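Local coordinates for nitroreductase family protein (Clostridium novyi, PDB 3G14) that belongs to the nitroreductase family and is probably an oxidoreductase that, as usual for this family, uses a flavin cofactor and works as a homodimer, at the interface of chains A and B. Numbering follows the deposited sequence. Chains: chain A/B, Nitroreductase family protein.

Contact 1: the interface of chains A and B. Residues chain A 36-38, 106, 110; chain B 11, 109, 113, 124.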
loop_
_atom_site.group_PDB
_atom_site.type_symbol
_atom_site.label_atom_id
_atom_site.label_comp_id
_atom_site.label_asym_id
_atom_site.label_seq_id
_atom_site.Cartn_x
_atom_site.Cartn_y
_atom_site.Cartn_z
ATOM N N ARG A 36 -5.720 -1.897 -10.958
ATOM C CA ARG A 36 -5.212 -3.276 -10.932
ATOM C C ARG A 36 -4.691 -3.674 -9.526
ATOM O O ARG A 36 -4.147 -4.757 -9.342
ATOM C CB ARG A 36 -4.112 -3.405 -11.970
ATOM C CG ARG A 36 -4.615 -3.286 -13.418
ATOM C CD ARG A 36 -3.424 -3.253 -14.365
ATOM N NE ARG A 36 -3.824 -2.955 -15.742
ATOM C CZ ARG A 36 -4.164 -3.862 -16.651
ATOM N NH1 ARG A 36 -4.127 -5.142 -16.378
ATOM N NH2 ARG A 36 -4.520 -3.479 -17.865
ATOM N N ALA A 37 -4.849 -2.779 -8.549
ATOM C CA ALA A 37 -4.424 -3.054 -7.160
ATOM C C ALA A 37 -5.280 -4.174 -6.551
ATOM O O ALA A 37 -6.479 -4.285 -6.858
ATOM C CB ALA A 37 -4.535 -1.811 -6.335
ATOM N N PRO A 38 -4.688 -5.005 -5.663
ATOM C CA PRO A 38 -5.507 -5.993 -4.971
ATOM C C PRO A 38 -6.347 -5.322 -3.907
ATOM O O PRO A 38 -5.979 -4.269 -3.400
ATOM C CB PRO A 38 -4.461 -6.906 -4.319
ATOM C CG PRO A 38 -3.326 -5.948 -3.996
ATOM C CD PRO A 38 -3.286 -5.057 -5.207
ATOM N N ILE A 106 -2.972 0.744 -0.396
ATOM C CA ILE A 106 -2.465 -0.126 -1.496
ATOM C C ILE A 106 -2.629 0.586 -2.831
ATOM O O ILE A 106 -1.643 0.811 -3.551
ATOM C CB ILE A 106 -3.165 -1.508 -1.509
ATOM C CG1 ILE A 106 -2.834 -2.347 -0.281
ATOM C CG2 ILE A 106 -2.710 -2.361 -2.731
ATOM C CD1 ILE A 106 -3.708 -3.641 -0.216
ATOM N N HIS A 110 0.107 2.387 -5.635
ATOM C CA HIS A 110 0.141 2.125 -7.083
ATOM C C HIS A 110 0.167 3.477 -7.886
ATOM O O HIS A 110 0.902 3.592 -8.870
ATOM C CB HIS A 110 -1.014 1.225 -7.506
ATOM C CG HIS A 110 -0.822 -0.225 -7.199
ATOM N ND1 HIS A 110 -1.194 -1.212 -8.077
ATOM C CD2 HIS A 110 -0.290 -0.865 -6.125
ATOM C CE1 HIS A 110 -0.902 -2.397 -7.564
ATOM N NE2 HIS A 110 -0.363 -2.218 -6.377
ATOM N N ARG B 11 0.780 -9.173 -11.498
ATOM C CA ARG B 11 0.432 -9.507 -10.129
ATOM C C ARG B 11 -0.964 -10.104 -10.062
ATOM O O ARG B 11 -1.910 -9.513 -10.539
ATOM C CB ARG B 11 0.480 -8.283 -9.211
ATOM C CG ARG B 11 0.250 -8.637 -7.739
ATOM C CD ARG B 11 -0.568 -7.586 -7.008
ATOM N NE ARG B 11 -1.807 -7.241 -7.681
ATOM C CZ ARG B 11 -2.935 -7.954 -7.651
ATOM N NH1 ARG B 11 -3.025 -9.123 -6.989
ATOM N NH2 ARG B 11 -3.985 -7.487 -8.312
ATOM N N GLU B 109 2.445 -3.974 0.155
ATOM C CA GLU B 109 2.244 -3.991 -1.309
ATOM C C GLU B 109 3.610 -3.960 -2.035
ATOM O O GLU B 109 3.726 -4.490 -3.163
ATOM C CB GLU B 109 1.317 -2.861 -1.778
ATOM C CG GLU B 109 0.919 -2.921 -3.262
ATOM C CD GLU B 109 0.155 -4.182 -3.655
ATOM O OE1 GLU B 109 -0.068 -5.045 -2.746
ATOM O OE2 GLU B 109 -0.194 -4.304 -4.854
ATOM N N LEU B 113 4.345 -6.707 -4.743
ATOM C CA LEU B 113 4.822 -6.371 -6.076
ATOM C C LEU B 113 6.265 -6.824 -6.327
ATOM O O LEU B 113 6.629 -7.280 -7.432
ATOM C CB LEU B 113 4.666 -4.883 -6.318
ATOM C CG LEU B 113 3.251 -4.357 -6.361
ATOM C CD1 LEU B 113 3.322 -2.844 -6.356
ATOM C CD2 LEU B 113 2.458 -4.927 -7.609
ATOM N N TRP B 124 -2.732 -11.778 -0.696
ATOM C CA TRP B 124 -3.084 -11.011 0.525
ATOM C C TRP B 124 -4.033 -11.770 1.414
ATOM O O TRP B 124 -5.101 -12.187 0.988
ATOM C CB TRP B 124 -3.721 -9.686 0.158
ATOM C CG TRP B 124 -2.793 -8.571 -0.127
ATOM C CD1 TRP B 124 -2.243 -8.240 -1.340
ATOM C CD2 TRP B 124 -2.418 -7.527 0.780
ATOM N NE1 TRP B 124 -1.484 -7.097 -1.227
ATOM C CE2 TRP B 124 -1.553 -6.647 0.068
ATOM C CE3 TRP B 124 -2.664 -7.289 2.126
ATOM C CZ2 TRP B 124 -0.972 -5.520 0.663
ATOM C CZ3 TRP B 124 -2.103 -6.140 2.719
ATOM C CH2 TRP B 124 -1.267 -5.280 1.979
HETATM O O HOH W 1 -1.336 -5.023 -9.491
#
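Helix 99-117, which each subunit of the nitroreductase fold brings to the dimer interface, carries A:Ile106 and A:His110 on one side and B:Glu109 and B:Leu113 on the other. A:His110 turns the N-H of NE2 to OE2 of the B:Glu109 carboxylate, a hydrogen bond of 2.6 Å that lies close to the imidazole plane and meets the oxygen on its anti side. Ring and carboxylate planes are 31° apart. The other oxygen, OE1, takes the indole NE1 of B:Trp124 at 2.9 Å within its own subunit, so a bond at each oxygen fixes the rotation of the carboxylate. B:Glu109 reaches both donors with CG pointing away from the backbone N (chi1 -173°) and a bend at chi2 (61°). A:Ile106 meets B:Trp124 from the opposite direction and sets its CD1 methyl over the indole face, toward the rim, 3.7 Å from the centroid of the six-membered ring; its CG2 branch crosses B:Glu109 at about a right angle, 3.5 Å from CD. The guanidinium of B:Arg11 gives NH2 to the carbonyl O of A:Arg36 at 2.9 Å, nearly in its own plane. A water bonded to NE of B:Arg11 contacts the same carbonyl at 2.8 Å. CD of A:Pro38 lies over the rim of one guanidinium face, and CG meets B:Trp124. The patch thus joins helix and loop of one subunit to the other, holding together what is probably the functional dimer.

Contact 2: the interface of chains A and B. Residues chain A 3-4; chain B 2-4, 7, 33, 117.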
loop_
_atom_site.group_PDB
_atom_site.type_symbol
_atom_site.label_atom_id
_atom_site.label_comp_id
_atom_site.label_asym_id
_atom_site.label_seq_id
_atom_site.Cartn_x
_atom_site.Cartn_y
_atom_site.Cartn_z
ATOM N N GLU A 3 12.625 -0.246 -15.163
ATOM C CA GLU A 3 12.577 -1.540 -14.474
ATOM C C GLU A 3 11.888 -1.363 -13.136
ATOM O O GLU A 3 11.973 -0.292 -12.526
ATOM C CB GLU A 3 13.982 -2.096 -14.230
ATOM C CG GLU A 3 14.055 -3.619 -13.934
ATOM C CD GLU A 3 14.135 -3.957 -12.429
ATOM O OE1 GLU A 3 15.134 -3.508 -11.810
ATOM O OE2 GLU A 3 13.228 -4.671 -11.878
ATOM N N PHE A 4 11.219 -2.422 -12.686
ATOM C CA PHE A 4 10.457 -2.334 -11.456
ATOM C C PHE A 4 11.283 -1.892 -10.252
ATOM O O PHE A 4 10.915 -0.958 -9.536
ATOM C CB PHE A 4 9.740 -3.656 -11.132
ATOM C CG PHE A 4 8.819 -3.539 -9.946
ATOM C CD1 PHE A 4 7.526 -3.007 -10.085
ATOM C CD2 PHE A 4 9.255 -3.894 -8.677
ATOM C CE1 PHE A 4 6.693 -2.860 -8.957
ATOM C CE2 PHE A 4 8.419 -3.745 -7.579
ATOM C CZ PHE A 4 7.162 -3.231 -7.726
HETATM N N MSE B 2 12.001 -7.356 -14.267
HETATM C CA MSE B 2 10.831 -6.971 -15.119
HETATM C C MSE B 2 10.580 -5.475 -15.195
HETATM O O MSE B 2 10.954 -4.704 -14.301
HETATM C CB MSE B 2 9.554 -7.616 -14.592
HETATM C CG MSE B 2 9.559 -9.100 -14.591
HETATM SE SE MSE B 2 7.911 -9.741 -13.860
HETATM C CE MSE B 2 6.651 -9.009 -15.083
ATOM N N GLU B 3 9.929 -5.077 -16.284
ATOM C CA GLU B 3 9.476 -3.709 -16.460
ATOM C C GLU B 3 8.317 -3.341 -15.491
ATOM O O GLU B 3 7.507 -4.184 -15.138
ATOM C CB GLU B 3 9.086 -3.518 -17.911
ATOM C CG GLU B 3 8.762 -2.092 -18.284
ATOM C CD GLU B 3 7.309 -1.756 -18.028
ATOM O OE1 GLU B 3 6.463 -2.663 -18.287
ATOM O OE2 GLU B 3 7.029 -0.610 -17.566
ATOM N N PHE B 4 8.253 -2.078 -15.065
ATOM C CA PHE B 4 7.382 -1.703 -13.968
ATOM C C PHE B 4 5.902 -2.011 -14.238
ATOM O O PHE B 4 5.256 -2.686 -13.456
ATOM C CB PHE B 4 7.538 -0.204 -13.599
ATOM C CG PHE B 4 6.594 0.215 -12.529
ATOM C CD1 PHE B 4 6.892 -0.011 -11.203
ATOM C CD2 PHE B 4 5.359 0.781 -12.851
ATOM C CE1 PHE B 4 5.982 0.317 -10.220
ATOM C CE2 PHE B 4 4.475 1.120 -11.852
ATOM C CZ PHE B 4 4.792 0.890 -10.562
ATOM N N VAL B 7 5.000 -5.572 -14.162
ATOM C CA VAL B 7 4.863 -6.138 -12.808
ATOM C C VAL B 7 3.439 -5.892 -12.285
ATOM O O VAL B 7 2.766 -6.776 -11.728
ATOM C CB VAL B 7 5.946 -5.620 -11.827
ATOM C CG1 VAL B 7 5.671 -6.104 -10.401
ATOM C CG2 VAL B 7 7.345 -6.044 -12.277
HETATM N N MSE B 33 12.816 -3.717 -1.006
HETATM C CA MSE B 33 11.745 -2.918 -1.608
HETATM C C MSE B 33 10.770 -2.404 -0.550
HETATM O O MSE B 33 10.396 -1.258 -0.587
HETATM C CB MSE B 33 11.080 -3.687 -2.737
HETATM C CG MSE B 33 12.120 -3.877 -3.897
HETATM SE SE MSE B 33 11.351 -4.793 -5.407
HETATM C CE MSE B 33 12.747 -6.132 -5.658
ATOM N N ASP B 117 7.792 -9.305 -9.297
ATOM C CA ASP B 117 9.038 -8.959 -10.008
ATOM C C ASP B 117 10.103 -10.057 -9.971
ATOM O O ASP B 117 10.841 -10.220 -10.950
ATOM C CB ASP B 117 9.574 -7.632 -9.416
ATOM C CG ASP B 117 10.866 -7.178 -10.026
ATOM O OD1 ASP B 117 10.884 -6.886 -11.226
ATOM O OD2 ASP B 117 11.870 -7.115 -9.291
#
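A:Phe4, at the start of helix 4-10, inserts its ring among B:Phe4, B:Val7, B:Met33 and B:Asp117, in a largely apolar pocket formed by the partner's N-terminal segment and its helices 24-35 and 99-117. CG points away from the backbone N (chi1 -173°), directing the ring into the partner subunit. One face receives B:Val7, whose CG1 methyl sits 3.9 Å from the ring centroid, offset toward the rim. The selenium of selenomethionine B:Met33 lies at the ring edge, in plane, 3.8 Å from CE2. The two phenyl rings, nearly parallel but slipped, meet along their CD1-CE1 rims (CD1 of A:Phe4 to CD1 of B:Phe4, 3.3 Å) without a face-to-face stack. The CB of B:Asp117 packs against CD2 of A:Phe4.

Among polar contacts, the backbone N of A:Phe4 donates to the carbonyl O of selenomethionine B:Met2 at 2.8 Å, in a nearly straight bond (167° at H). This bond flanks an antiparallel bridge between A:Glu3 and B:Glu3. The backbone N of B:Met2 makes a longer hydrogen bond, 3.3 Å, to OD1 of B:Asp117, tying the N-terminal stretch to its own subunit.

Of the carboxylates, A:Glu3 is bent at chi2 and brings OE2 to 3.3 Å from OD1 of B:Asp117. Such proximity may raise the proton affinity of one of them.

In the fold, the site lies where the N-terminal stretches meet, beside the end of helix 99-117 that bears B:Asp117.

The C-alpha centres of contacts 1 and 2 lie about 13 Å apart on one two-fold symmetric interface, and exchanging the chains gives each a twin. Helix 99-117 of chain B runs through both: B:Glu109 and B:Leu113 belong to contact 1, and B:Asp117, at the end of the same helix, to contact 2. The N-terminal region is shared as well, since helix 4-10 supplies contact 2 and B:Arg11 just after it reaches into contact 1. Contact 1 combines hydrogen bonds of side chains with apolar packing, whereas contact 2 combines aromatic packing with backbone pairing. Together they suggest an extended, intertwined dimer rather than a small lattice contact.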